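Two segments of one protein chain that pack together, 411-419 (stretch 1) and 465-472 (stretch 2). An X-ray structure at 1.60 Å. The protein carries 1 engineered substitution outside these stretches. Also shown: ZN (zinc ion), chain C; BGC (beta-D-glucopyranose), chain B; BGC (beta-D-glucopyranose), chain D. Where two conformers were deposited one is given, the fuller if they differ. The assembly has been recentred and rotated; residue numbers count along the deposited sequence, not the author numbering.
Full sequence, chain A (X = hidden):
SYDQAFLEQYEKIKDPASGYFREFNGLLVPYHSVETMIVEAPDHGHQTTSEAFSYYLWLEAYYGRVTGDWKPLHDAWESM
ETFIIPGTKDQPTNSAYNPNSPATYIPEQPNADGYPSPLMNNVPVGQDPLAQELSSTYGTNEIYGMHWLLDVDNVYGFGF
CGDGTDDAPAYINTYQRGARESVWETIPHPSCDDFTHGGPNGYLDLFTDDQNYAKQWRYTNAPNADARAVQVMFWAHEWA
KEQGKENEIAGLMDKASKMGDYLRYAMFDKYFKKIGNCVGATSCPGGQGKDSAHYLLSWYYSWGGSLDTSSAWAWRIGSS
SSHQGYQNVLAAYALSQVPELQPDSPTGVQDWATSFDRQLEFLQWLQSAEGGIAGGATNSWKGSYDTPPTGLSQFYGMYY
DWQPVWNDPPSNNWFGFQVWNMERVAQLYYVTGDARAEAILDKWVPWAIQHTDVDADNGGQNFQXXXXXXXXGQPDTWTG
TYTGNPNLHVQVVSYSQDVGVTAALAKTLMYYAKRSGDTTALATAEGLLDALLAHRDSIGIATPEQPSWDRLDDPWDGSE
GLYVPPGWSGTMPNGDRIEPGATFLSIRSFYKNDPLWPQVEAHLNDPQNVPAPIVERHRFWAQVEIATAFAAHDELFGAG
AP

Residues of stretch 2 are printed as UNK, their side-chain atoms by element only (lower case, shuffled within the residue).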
# COMPACT_ATOMS: atom_id res chain seq x y z
N SER A 411 0.73 2.17 -12.62
CA SER A 411 0.75 2.36 -11.19
C SER A 411 1.14 3.77 -10.75
O SER A 411 0.85 4.17 -9.61
CB SER A 411 1.67 1.42 -10.48
OG SER A 411 3.01 1.68 -10.91
N ASN A 412 1.85 4.55 -11.57
CA ASN A 412 2.27 5.88 -11.18
C ASN A 412 1.50 7.03 -11.86
O ASN A 412 1.88 8.21 -11.78
CB ASN A 412 3.80 6.11 -11.36
CG ASN A 412 4.32 7.22 -10.52
OD1 ASN A 412 3.94 7.40 -9.34
ND2 ASN A 412 5.28 8.00 -11.13
N ASN A 413 0.36 6.74 -12.47
CA ASN A 413 -0.47 7.79 -13.05
C ASN A 413 -1.28 8.55 -11.96
O ASN A 413 -1.77 9.64 -12.17
CB ASN A 413 -1.35 7.17 -14.08
CG ASN A 413 -0.60 6.83 -15.37
OD1 ASN A 413 0.62 6.85 -15.44
ND2 ASN A 413 -1.38 6.46 -16.39
N TRP A 414 -1.51 7.93 -10.79
CA TRP A 414 -2.27 8.64 -9.69
C TRP A 414 -1.43 9.61 -8.96
O TRP A 414 -0.39 9.23 -8.40
CB TRP A 414 -2.73 7.56 -8.74
CG TRP A 414 -3.60 8.12 -7.64
CD1 TRP A 414 -4.68 8.97 -7.80
CD2 TRP A 414 -3.53 7.79 -6.25
NE1 TRP A 414 -5.22 9.26 -6.58
CE2 TRP A 414 -4.55 8.54 -5.60
CE3 TRP A 414 -2.65 7.05 -5.48
CZ2 TRP A 414 -4.73 8.46 -4.23
CZ3 TRP A 414 -2.83 6.97 -4.15
CH2 TRP A 414 -3.86 7.68 -3.52
N PHE A 415 -1.85 10.88 -8.98
CA PHE A 415 -1.17 11.93 -8.23
C PHE A 415 -1.09 11.68 -6.74
O PHE A 415 -0.17 12.23 -6.13
CB PHE A 415 -1.77 13.29 -8.52
CG PHE A 415 -1.13 14.43 -7.82
CD1 PHE A 415 0.03 15.05 -8.30
CD2 PHE A 415 -1.68 14.92 -6.68
CE1 PHE A 415 0.61 16.14 -7.68
CE2 PHE A 415 -1.12 15.99 -6.02
CZ PHE A 415 0.03 16.62 -6.54
N GLY A 416 -1.96 10.87 -6.22
CA GLY A 416 -1.89 10.56 -4.78
C GLY A 416 -0.54 10.06 -4.35
O GLY A 416 -0.08 10.36 -3.25
N PHE A 417 0.15 9.26 -5.18
CA PHE A 417 1.41 8.75 -4.72
C PHE A 417 2.47 9.84 -4.61
O PHE A 417 3.40 9.76 -3.83
CB PHE A 417 1.89 7.68 -5.69
CG PHE A 417 1.31 6.32 -5.50
CD1 PHE A 417 1.31 5.70 -4.25
CD2 PHE A 417 0.70 5.70 -6.55
CE1 PHE A 417 0.80 4.39 -4.10
CE2 PHE A 417 0.18 4.45 -6.38
CZ PHE A 417 0.24 3.80 -5.18
N GLN A 418 2.31 10.92 -5.40
CA GLN A 418 3.23 12.08 -5.33
C GLN A 418 3.21 12.66 -3.93
O GLN A 418 4.26 12.84 -3.29
CB GLN A 418 2.87 13.21 -6.25
CG GLN A 418 2.95 12.92 -7.75
CD GLN A 418 4.31 12.62 -8.18
OE1 GLN A 418 5.29 13.44 -7.95
NE2 GLN A 418 4.50 11.46 -8.82
N VAL A 419 1.99 12.90 -3.39
CA VAL A 419 1.82 13.51 -2.05
C VAL A 419 2.08 12.53 -0.96
O VAL A 419 2.59 12.94 0.12
CB VAL A 419 0.52 14.29 -1.96
CG1 VAL A 419 0.56 15.54 -2.81
CG2 VAL A 419 -0.70 13.47 -2.31
N UNK A 465 -7.32 19.80 -7.26
CA UNK A 465 -5.97 19.32 -7.14
C UNK A 465 -5.70 18.33 -8.26
O UNK A 465 -6.66 17.76 -8.85
c UNK A 465 -6.66 17.42 -5.58
c UNK A 465 -6.02 19.65 -4.63
c UNK A 465 -5.75 18.62 -5.75
N UNK A 466 -4.43 18.08 -8.57
CA UNK A 466 -4.12 17.06 -9.60
C UNK A 466 -4.65 15.69 -9.29
O UNK A 466 -4.68 15.27 -8.16
c UNK A 466 -2.60 17.12 -9.73
c UNK A 466 -3.23 18.75 -8.08
c UNK A 466 -2.26 18.50 -9.17
N UNK A 467 -5.03 14.94 -10.32
CA UNK A 467 -5.53 13.61 -10.21
C UNK A 467 -4.75 12.63 -11.08
O UNK A 467 -3.98 11.80 -10.57
o UNK A 467 -7.45 12.19 -10.55
c UNK A 467 -7.05 13.57 -10.52
N UNK A 468 -4.83 12.76 -12.39
CA UNK A 468 -4.17 11.80 -13.29
C UNK A 468 -2.97 12.42 -13.94
O UNK A 468 -3.02 13.58 -14.42
o UNK A 468 -5.01 10.14 -16.38
c UNK A 468 -5.17 11.32 -14.37
c UNK A 468 -4.70 10.13 -15.14
o UNK A 468 -4.14 9.14 -14.57
N UNK A 469 -1.88 11.65 -14.00
CA UNK A 469 -0.64 12.07 -14.57
C UNK A 469 -0.33 11.19 -15.81
O UNK A 469 -0.69 10.02 -15.84
c UNK A 469 1.47 12.34 -11.36
c UNK A 469 0.15 14.11 -12.42
c UNK A 469 0.33 12.61 -12.24
c UNK A 469 0.47 11.88 -13.58
N UNK A 470 0.34 11.80 -16.80
CA UNK A 470 0.82 11.11 -17.98
C UNK A 470 2.33 11.31 -18.11
O UNK A 470 2.83 12.48 -18.15
o UNK A 470 -0.93 9.13 -20.01
c UNK A 470 0.01 9.46 -20.73
c UNK A 470 0.19 11.64 -19.27
o UNK A 470 0.50 8.71 -21.59
c UNK A 470 0.61 10.84 -20.53
N UNK A 471 3.06 10.20 -18.09
CA UNK A 471 4.51 10.20 -18.06
C UNK A 471 5.06 9.87 -19.49
O UNK A 471 4.44 9.17 -20.27
c UNK A 471 4.61 9.31 -15.73
c UNK A 471 6.57 10.86 -14.97
c UNK A 471 6.27 11.71 -12.74
c UNK A 471 5.38 10.19 -14.84
c UNK A 471 3.51 8.92 -15.03
c UNK A 471 7.02 11.57 -13.88
c UNK A 471 5.07 11.04 -12.55
c UNK A 471 4.96 9.05 -17.16
n UNK A 471 3.49 9.50 -13.74
c UNK A 471 4.65 10.26 -13.61
N UNK A 472 6.24 10.38 -19.76
CA UNK A 472 6.92 10.09 -20.95
C UNK A 472 8.42 10.16 -20.72
O UNK A 472 8.89 10.87 -19.86
o UNK A 472 6.69 12.34 -21.82
c UNK A 472 6.46 10.98 -22.10
ZN ZN C . -4.48 8.70 -17.66
C2 BGC B . -7.57 6.84 -7.68
C3 BGC B . -7.44 5.62 -6.78
C4 BGC B . -7.68 6.00 -5.30
C5 BGC B . -8.92 6.89 -5.05
C6 BGC B . -8.93 7.51 -3.65
C1 BGC B . -8.83 7.61 -7.37
O1 BGC B . -8.82 8.80 -8.23
O2 BGC B . -7.55 6.30 -9.04
O3 BGC B . -6.15 5.02 -6.92
O4 BGC B . -7.83 4.85 -4.47
O5 BGC B . -8.94 7.97 -5.97
O6 BGC B . -7.88 8.42 -3.44
C2 BGC D . -7.15 3.60 -2.58
C3 BGC D . -5.99 3.21 -1.67
C4 BGC D . -4.75 2.81 -2.52
C5 BGC D . -4.45 3.84 -3.64
C6 BGC D . -3.36 3.33 -4.55
C1 BGC D . -6.75 4.64 -3.61
O2 BGC D . -8.21 4.15 -1.81
O3 BGC D . -6.45 2.13 -0.82
O4 BGC D . -3.62 2.67 -1.63
O5 BGC D . -5.66 4.07 -4.37
O6 BGC D . -3.72 2.08 -5.13
O HOH W 1 1.68 7.74 -17.87
O HOH W 2 -0.73 6.19 -19.28
O HOH W 3 -4.08 6.96 -16.10
O HOH W 4 -2.61 9.46 -17.43
O HOH W 5 -4.64 8.69 -17.13
O HOH W 6 -5.40 7.09 -16.89
O HOH W 7 -5.17 9.63 -19.63
O HOH W 8 -4.00 7.18 -19.53

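Position 465 carries three carbons, one bearing the other two, and no atom of this side chain comes within 5 Å of stretch 1. A fork directly at CB is the mark of valine. Val465 lies beside the contact without joining it.

At position 466 three carbons close a ring onto the backbone N. Its CA-to-CB bond points toward stretch 1, and its CB sits 3.6 Å from the centroid of the Phe415 ring, 14° off the normal. Only proline closes such a ring. Pro466 thus lays a C-H over an aromatic face, a contact that suits a rigid ring with no polar group of its own.

Position 467 has one carbon and then one oxygen. Its CA-to-CB bond points away from stretch 1, and the side chain makes no contact there; the backbone does the work, its O accepting from Phe415 N at 2.8 Å along a nearly straight line (171°). Two atoms, C then O, make it Ser467.

Position 468 has two carbons, the second carrying two oxygens: a carboxylate on a short arm. One oxygen lies 2.0 Å from the zinc ion, in keeping with a carboxylate. Its CA-to-CB bond points away from stretch 1, yet the end of the side chain comes nearer, and the residue is Asp468. While OD2 binds the metal, OD1 accepts from water 3, which accepts in turn from Asn413 ND2.

Position 469 shows four carbons forked at the second, with no heteroatom. One end carbon lies 3.9 Å from Gln418 CG and the other 4.2 Å from Phe415 CD1, while the backbone N donates to Asn413 O at 2.7 Å. This is Leu469 in the m, t rotamer, the ends being CD1 and CD2 respectively.

Position 470 has three carbons, the third ending in two oxygens, one carbon longer than 468. It is exposed and touches stretch 1 through solvent: water 2 accepts from Asn413 ND2 and donates to one of the oxygens. The residue is Glu470, and that oxygen is OE1.

Position 471 has one carbon leading to fused five- and six-membered rings of eight carbons and one nitrogen, an indole. Its CA-to-CB bond points toward stretch 1, and the ring nitrogen donates to Asn412 O at 2.8 Å. Asn412 O, Asn413 OD1 and Gln418 NE2 all lie at the ring's edge, near its plane. This is Trp471, the nitrogen NE1.

Position 472, one carbon then one oxygen, is out of reach of stretch 1; it is Ser472.

The contact rests on a single beta bridge, Trp414 with Asp468, framed by the hydrogen bonds Phe415 N to Ser467 O and Leu469 N to Asn413 O. The CA-to-CB bond of Trp414 points away from the strand and its ring offers a face to the two glucose units, whereas that of Phe415, next in sequence, points toward it and the ring packs on Pro466 and Leu469. The rule is compact: backbone pairing fixes the register, apolar side chains and an indole N-H fill one part of the interface, and water-linked polar groups of Asn413, Asp468 and Glu470 gather beside the zinc site.

Stretch 2 (465-472) VPSDLEWS
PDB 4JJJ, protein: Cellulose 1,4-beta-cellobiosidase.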